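Local coordinates for glutaredoxin (Methanosarcina acetivorans, PDB 5CAX), which probably acts as a thiol-disulfide oxidoreductase, a glutaredoxin-like enzyme with coenzyme M-dependent protein disulfide reductase activity, at residues K10-G16 and G44-V50. Numbering follows the deposited sequence.
Sequences KGKHVSG and GVDFEYV. With CD (cadmium ion), chain F.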
loop_
_atom_site.group_PDB
_atom_site.type_symbol
_atom_site.label_atom_id
_atom_site.label_comp_id
_atom_site.label_asym_id
_atom_site.label_seq_id
_atom_site.Cartn_x
_atom_site.Cartn_y
_atom_site.Cartn_z
ATOM N N LYS A 10 2.563 -9.328 2.056
ATOM C CA LYS A 10 2.039 -10.112 0.922
ATOM C C LYS A 10 3.057 -10.314 -0.167
ATOM O O LYS A 10 3.816 -11.255 -0.096
ATOM C CB LYS A 10 0.775 -9.527 0.262
ATOM C CG LYS A 10 0.166 -10.494 -0.832
ATOM C CD LYS A 10 -1.102 -9.984 -1.533
ATOM C CE LYS A 10 -1.308 -10.621 -2.914
ATOM N NZ LYS A 10 -1.638 -12.075 -2.906
ATOM N N GLY A 11 3.049 -9.449 -1.181
ATOM C CA GLY A 11 3.823 -9.689 -2.377
ATOM C C GLY A 11 4.887 -8.682 -2.709
ATOM O O GLY A 11 4.897 -8.100 -3.796
ATOM N N LYS A 12 5.820 -8.557 -1.783
ATOM C CA LYS A 12 6.960 -7.645 -1.841
ATOM C C LYS A 12 7.669 -7.394 -3.192
ATOM O O LYS A 12 8.795 -7.844 -3.407
ATOM C CB LYS A 12 8.008 -8.160 -0.868
ATOM C CG LYS A 12 9.017 -7.135 -0.552
ATOM C CD LYS A 12 10.319 -7.736 -0.181
ATOM C CE LYS A 12 11.064 -6.680 0.505
ATOM N NZ LYS A 12 10.057 -5.808 1.210
ATOM N N HIS A 13 7.030 -6.635 -4.090
ATOM C CA HIS A 13 7.681 -6.233 -5.356
ATOM C C HIS A 13 8.875 -5.339 -5.090
ATOM O O HIS A 13 8.871 -4.166 -5.450
ATOM C CB HIS A 13 6.720 -5.489 -6.283
ATOM C CG HIS A 13 6.396 -6.223 -7.556
ATOM N ND1 HIS A 13 6.138 -5.569 -8.742
ATOM C CD2 HIS A 13 6.289 -7.543 -7.825
ATOM C CE1 HIS A 13 5.892 -6.456 -9.690
ATOM N NE2 HIS A 13 5.983 -7.661 -9.161
ATOM N N VAL A 14 9.893 -5.881 -4.433
ATOM C CA VAL A 14 10.940 -5.037 -3.883
ATOM C C VAL A 14 12.351 -5.648 -3.958
ATOM O O VAL A 14 12.607 -6.652 -3.294
ATOM C CB VAL A 14 10.532 -4.640 -2.490
ATOM C CG1 VAL A 14 11.635 -4.168 -1.718
ATOM C CG2 VAL A 14 9.601 -3.570 -2.630
ATOM N N SER A 15 13.299 -5.060 -4.720
ATOM C CA SER A 15 13.592 -3.622 -4.995
ATOM C C SER A 15 14.117 -3.068 -3.668
ATOM O O SER A 15 14.195 -3.803 -2.694
ATOM C CB SER A 15 12.413 -2.798 -5.561
ATOM O OG SER A 15 12.831 -1.544 -6.114
ATOM N N GLY A 16 14.538 -1.814 -3.614
ATOM C CA GLY A 16 15.385 -1.419 -2.502
ATOM C C GLY A 16 15.391 0.055 -2.251
ATOM O O GLY A 16 14.398 0.705 -2.507
ATOM N N GLY A 44 11.550 2.885 -7.249
ATOM C CA GLY A 44 12.646 2.002 -6.935
ATOM C C GLY A 44 12.841 1.868 -5.448
ATOM O O GLY A 44 13.952 1.610 -5.003
ATOM N N VAL A 45 11.777 2.113 -4.687
ATOM C CA VAL A 45 11.822 1.974 -3.235
ATOM C C VAL A 45 11.517 0.565 -2.680
ATOM O O VAL A 45 10.945 -0.308 -3.332
ATOM C CB VAL A 45 10.868 2.973 -2.554
ATOM C CG1 VAL A 45 11.243 4.404 -2.928
ATOM C CG2 VAL A 45 9.412 2.645 -2.887
ATOM N N ASP A 46 11.954 0.361 -1.449
ATOM C CA ASP A 46 11.684 -0.854 -0.709
ATOM C C ASP A 46 10.280 -0.769 -0.100
ATOM O O ASP A 46 9.996 0.166 0.656
ATOM C CB ASP A 46 12.754 -1.025 0.374
ATOM C CG ASP A 46 12.935 -2.458 0.808
ATOM O OD1 ASP A 46 13.672 -3.163 0.095
ATOM O OD2 ASP A 46 12.371 -2.867 1.851
ATOM N N PHE A 47 9.409 -1.721 -0.444
ATOM C CA PHE A 47 8.016 -1.760 0.044
ATOM C C PHE A 47 7.277 -3.123 -0.060
ATOM O O PHE A 47 7.752 -4.090 -0.620
ATOM C CB PHE A 47 7.192 -0.677 -0.672
ATOM C CG PHE A 47 6.808 -1.013 -2.100
ATOM C CD1 PHE A 47 5.509 -1.407 -2.410
ATOM C CD2 PHE A 47 7.725 -0.893 -3.132
ATOM C CE1 PHE A 47 5.149 -1.693 -3.715
ATOM C CE2 PHE A 47 7.366 -1.181 -4.440
ATOM C CZ PHE A 47 6.076 -1.581 -4.734
ATOM N N GLU A 48 6.077 -3.179 0.483
ATOM C CA GLU A 48 5.285 -4.397 0.433
ATOM C C GLU A 48 3.978 -4.028 -0.209
ATOM O O GLU A 48 3.520 -2.898 -0.042
ATOM C CB GLU A 48 5.018 -4.969 1.833
ATOM C CG GLU A 48 6.029 -6.017 2.310
ATOM C CD GLU A 48 5.765 -7.428 1.811
ATOM O OE1 GLU A 48 4.878 -7.635 0.969
ATOM O OE2 GLU A 48 6.415 -8.362 2.322
ATOM N N TYR A 49 3.382 -4.926 -0.985
ATOM C CA TYR A 49 1.996 -4.687 -1.339
ATOM C C TYR A 49 1.136 -5.920 -1.183
ATOM O O TYR A 49 1.596 -7.039 -1.363
ATOM C CB TYR A 49 1.852 -4.107 -2.736
ATOM C CG TYR A 49 2.200 -4.976 -3.908
ATOM C CD1 TYR A 49 1.219 -5.718 -4.586
ATOM C CD2 TYR A 49 3.488 -5.012 -4.385
ATOM C CE1 TYR A 49 1.545 -6.489 -5.701
ATOM C CE2 TYR A 49 3.802 -5.768 -5.471
ATOM C CZ TYR A 49 2.851 -6.495 -6.135
ATOM O OH TYR A 49 3.279 -7.214 -7.222
ATOM N N VAL A 50 -0.118 -5.658 -0.814
ATOM C CA VAL A 50 -1.141 -6.637 -0.521
ATOM C C VAL A 50 -2.369 -6.380 -1.412
ATOM O O VAL A 50 -3.015 -5.331 -1.321
ATOM C CB VAL A 50 -1.569 -6.568 0.997
ATOM C CG1 VAL A 50 -2.693 -7.546 1.323
ATOM C CG2 VAL A 50 -0.381 -6.787 1.941
HETATM CD CD CD F . 13.520 -5.462 1.273
HETATM O O HOH W 1 14.068 -4.850 3.759
#
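The irregular N-terminal run K10-G16 passes nearly antiparallel (171°) to G44-V50, which leaves helix 31-43 through a Schellman motif at G44 and enters strand 48-51. Backbone pairing between them is sparse. G11 N donates to Y49 O at 2.8 Å and 168°, while K10 N donates to the side-chain atom E48 OE1 (3.1 Å). Near H13, the centre of an inverse gamma turn, V14 N turns back within its own segment to K12 O (2.5 Å, very short). Across this contact the ammonium of K12 is held loosely, through a weak hydrogen bond from K12 NZ to F47 O (3.4 Å), an atom whose position is less certain, and a long salt bridge to D46 OD2 (3.8 Å). The D46 carboxylate has firmer partners: D46 OD1 binds cadmium at 2.6 Å, and OD2 of D46 accepts from the metal-bound water 1 (3.2 Å). Y49 points a ring edge at the face of H13 (centroids 5.2 Å apart), and Y49 OH bonds weakly to K37. The backbones of E48 and V50 also bond to I22, M24 and G26 of the parallel strand 22-26. The arrangement is a non-regular N-terminal extension lying along an edge strand (48-51) of the thioredoxin-fold sheet, with D46 as a cadmium ligand.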